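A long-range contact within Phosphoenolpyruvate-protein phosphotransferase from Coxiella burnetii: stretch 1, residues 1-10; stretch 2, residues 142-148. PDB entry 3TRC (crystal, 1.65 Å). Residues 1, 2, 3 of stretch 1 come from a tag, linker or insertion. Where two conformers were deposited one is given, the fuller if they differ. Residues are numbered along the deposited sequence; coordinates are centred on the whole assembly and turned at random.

Stretch 1 (1-10) SNAMNMLKIL
Stretch 2 142-148: EEEEAFC

Two helices from distant parts of one chain, residues 3-10 and 142-148, each continuing further along the chain, lie side by side and run nearly parallel: their N-to-C directions differ by 18° (signed crossing angle -18°), and their axes approach to 9.3 Å. The register is set by Ala 3 beside Glu 143, CA to CA 5.2 Å, and by Met 6 beside Phe 147, CA to CA 6.1 Å. Both helices have alpha-helical torsions, with phi roughly -50° to -76° and psi roughly -29° to -51°, and i to i+4 bonds such as Leu 10 N to Met 6 O (2.8 Å) and Phe 147 N to Glu 143 O (2.9 Å). Together the stretches bury 403 Å².

At the N-terminal end the contact is polar. Glu 143 points its CA-CB bond toward the first helix and adopts chi1 67° (p), chi2 -87° (m) and chi3 23°, a folded shape that carries its carboxylate to the residues preceding that helix. Glu 143 OE2 accepts a hydrogen bond from Asn 2 N at 2.9 Å, with a nearly straight N-H...O angle of 168°. A water extends the link, accepting from Asn 2 ND2 at 3.0 Å and donating to Glu 143 OE2 at 2.8 Å. Glu 143 is buried, and a buried carboxylate needs such partners. Asn 2 (phi -123°, psi 39°) occupies the N-cap position, but its side chain makes no capping bond. Ser 1, Asn 2 and Ala 3 come from the expression tag, so on the first stretch's side the link is made entirely by a tag residue. Ala 3 CB lies 4.0 Å from Glu 143 CB.

One turn later the contact becomes apolar, among the buried Met 6, Leu 10 and Phe 147 and the partly exposed Ile 9. Met 6, a selenomethionine, has its CA-CB bond toward the second helix, with chi3 108°, between wells. Its chi1 of -63° (m) places Met 6 CG 3.7 Å from Glu 143 CG, along the aliphatic part of the glutamate; chi2 -62° (m) then leads to Met 6 SE, 3.8 Å from Phe 147 CB. Met 6 SE also sits 4.4 Å from the centroid of the Phe 147 ring, 31° off the ring normal, a sulfur-aromatic type of contact made here by selenium.

Phe 147, with chi1 168° (t) and chi2 79°, points its CA-CB bond toward the first helix; its ring meets Met 6, Ile 9 and Leu 10, and 114 Å² is covered, the largest share of any residue. Ile 9 (chi1 -66°, m; chi2 163°, t) brings CG2 to 3.5 Å from Phe 147 CZ. Leu 10 starts sideways, but chi1 -110°, off the wells, and chi2 -165° (t) accompany a side-chain end that comes nearer, with Leu 10 CG 3.4 Å from Phe 147 CD1. These branched aliphatic chains suit the broad, nonpolar ring.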

# COMPACT_ATOMS: atom_id res chain seq x y z
N SER A 1 -15.82 -15.17 2.42
CA SER A 1 -14.92 -14.12 1.95
C SER A 1 -14.05 -13.58 3.08
O SER A 1 -14.52 -13.38 4.21
CB SER A 1 -15.71 -12.99 1.30
OG SER A 1 -16.67 -12.47 2.20
N ASN A 2 -12.78 -13.32 2.77
CA ASN A 2 -11.82 -12.90 3.78
C ASN A 2 -11.16 -11.56 3.47
O ASN A 2 -9.98 -11.36 3.72
CB ASN A 2 -10.77 -14.00 3.96
CG ASN A 2 -11.39 -15.31 4.37
OD1 ASN A 2 -11.87 -15.45 5.49
ND2 ASN A 2 -11.41 -16.28 3.46
N ALA A 3 -11.96 -10.64 2.94
CA ALA A 3 -11.47 -9.31 2.61
C ALA A 3 -10.93 -8.55 3.82
O ALA A 3 -9.94 -7.84 3.71
CB ALA A 3 -12.55 -8.50 1.89
N MSE A 4 -11.59 -8.67 4.97
CA MSE A 4 -11.13 -7.98 6.17
C MSE A 4 -9.72 -8.44 6.56
O MSE A 4 -8.88 -7.63 6.92
CB MSE A 4 -12.11 -8.16 7.33
CG MSE A 4 -11.69 -7.43 8.60
SE MSE A 4 -11.90 -5.48 8.49
CE MSE A 4 -13.83 -5.38 8.76
N ASN A 5 -9.47 -9.74 6.48
CA ASN A 5 -8.13 -10.26 6.73
C ASN A 5 -7.11 -9.68 5.76
O ASN A 5 -6.06 -9.19 6.16
CB ASN A 5 -8.10 -11.78 6.62
CG ASN A 5 -8.69 -12.46 7.82
OD1 ASN A 5 -9.76 -13.06 7.74
ND2 ASN A 5 -8.00 -12.38 8.95
N MSE A 6 -7.43 -9.73 4.47
CA MSE A 6 -6.55 -9.18 3.45
C MSE A 6 -6.14 -7.76 3.80
O MSE A 6 -4.98 -7.37 3.69
CB MSE A 6 -7.25 -9.19 2.08
CG MSE A 6 -7.59 -10.57 1.58
SE MSE A 6 -5.99 -11.63 1.35
CE MSE A 6 -6.20 -12.85 2.83
N LEU A 7 -7.12 -6.97 4.24
CA LEU A 7 -6.88 -5.58 4.58
C LEU A 7 -5.84 -5.43 5.70
O LEU A 7 -4.94 -4.61 5.61
CB LEU A 7 -8.21 -4.96 5.00
CG LEU A 7 -8.36 -3.45 4.96
CD1 LEU A 7 -7.87 -2.87 3.63
CD2 LEU A 7 -9.83 -3.14 5.19
N LYS A 8 -5.95 -6.26 6.73
CA LYS A 8 -5.02 -6.19 7.85
C LYS A 8 -3.66 -6.80 7.51
O LYS A 8 -2.63 -6.38 8.04
CB LYS A 8 -5.62 -6.86 9.08
CG LYS A 8 -6.88 -6.20 9.58
CD LYS A 8 -7.41 -6.91 10.80
CE LYS A 8 -8.67 -6.25 11.32
NZ LYS A 8 -9.43 -7.19 12.19
N ILE A 9 -3.66 -7.80 6.64
CA ILE A 9 -2.41 -8.37 6.16
C ILE A 9 -1.66 -7.32 5.37
O ILE A 9 -0.45 -7.16 5.53
CB ILE A 9 -2.66 -9.60 5.26
CG1 ILE A 9 -3.27 -10.72 6.08
CG2 ILE A 9 -1.36 -10.05 4.58
CD1 ILE A 9 -3.91 -11.81 5.26
N LEU A 10 -2.39 -6.61 4.52
CA LEU A 10 -1.82 -5.52 3.74
C LEU A 10 -1.20 -4.51 4.68
O LEU A 10 -0.11 -4.00 4.45
CB LEU A 10 -2.90 -4.84 2.90
CG LEU A 10 -2.88 -5.04 1.40
CD1 LEU A 10 -3.78 -4.01 0.73
CD2 LEU A 10 -1.45 -4.93 0.86
N GLU A 142 -11.51 -13.28 -5.16
CA GLU A 142 -11.46 -11.86 -5.50
C GLU A 142 -10.61 -11.03 -4.55
O GLU A 142 -9.83 -10.18 -5.00
CB GLU A 142 -12.88 -11.29 -5.55
CG GLU A 142 -12.95 -9.84 -6.00
CD GLU A 142 -14.38 -9.34 -6.07
OE1 GLU A 142 -15.28 -9.98 -5.48
OE2 GLU A 142 -14.61 -8.31 -6.74
N GLU A 143 -10.76 -11.25 -3.24
CA GLU A 143 -9.99 -10.47 -2.27
C GLU A 143 -8.50 -10.84 -2.32
O GLU A 143 -7.64 -10.01 -2.02
CB GLU A 143 -10.54 -10.63 -0.85
CG GLU A 143 -10.40 -12.03 -0.25
CD GLU A 143 -11.56 -12.96 -0.59
OE1 GLU A 143 -12.26 -12.74 -1.60
OE2 GLU A 143 -11.77 -13.93 0.17
N GLU A 144 -8.21 -12.08 -2.70
CA GLU A 144 -6.83 -12.52 -2.81
C GLU A 144 -6.17 -11.80 -3.97
O GLU A 144 -5.05 -11.33 -3.86
CB GLU A 144 -6.76 -14.02 -3.04
CG GLU A 144 -7.35 -14.86 -1.91
CD GLU A 144 -7.03 -16.33 -2.10
OE1 GLU A 144 -5.92 -16.74 -1.70
OE2 GLU A 144 -7.88 -17.07 -2.65
N GLU A 145 -6.86 -11.74 -5.10
CA GLU A 145 -6.31 -11.07 -6.27
C GLU A 145 -6.14 -9.58 -5.99
O GLU A 145 -5.09 -9.01 -6.28
CB GLU A 145 -7.16 -11.32 -7.51
CG GLU A 145 -6.56 -10.70 -8.77
CD GLU A 145 -7.34 -11.01 -10.03
OE1 GLU A 145 -7.98 -12.08 -10.09
OE2 GLU A 145 -7.30 -10.18 -10.96
N ALA A 146 -7.16 -8.94 -5.41
CA ALA A 146 -7.09 -7.52 -5.10
C ALA A 146 -5.93 -7.21 -4.15
O ALA A 146 -5.20 -6.23 -4.32
CB ALA A 146 -8.41 -7.04 -4.51
N PHE A 147 -5.76 -8.06 -3.15
CA PHE A 147 -4.65 -7.95 -2.22
C PHE A 147 -3.31 -8.01 -2.95
O PHE A 147 -2.44 -7.16 -2.77
CB PHE A 147 -4.72 -9.07 -1.19
CG PHE A 147 -3.49 -9.21 -0.36
CD1 PHE A 147 -3.26 -8.36 0.70
CD2 PHE A 147 -2.56 -10.19 -0.65
CE1 PHE A 147 -2.12 -8.50 1.46
CE2 PHE A 147 -1.43 -10.32 0.10
CZ PHE A 147 -1.21 -9.48 1.16
N CYS A 148 -3.15 -9.03 -3.78
CA CYS A 148 -1.89 -9.24 -4.49
C CYS A 148 -1.60 -8.13 -5.51
O CYS A 148 -0.45 -7.73 -5.70
CB CYS A 148 -1.87 -10.62 -5.16
SG CYS A 148 -1.73 -12.02 -4.04
O HOH W 1 -10.02 -15.95 0.84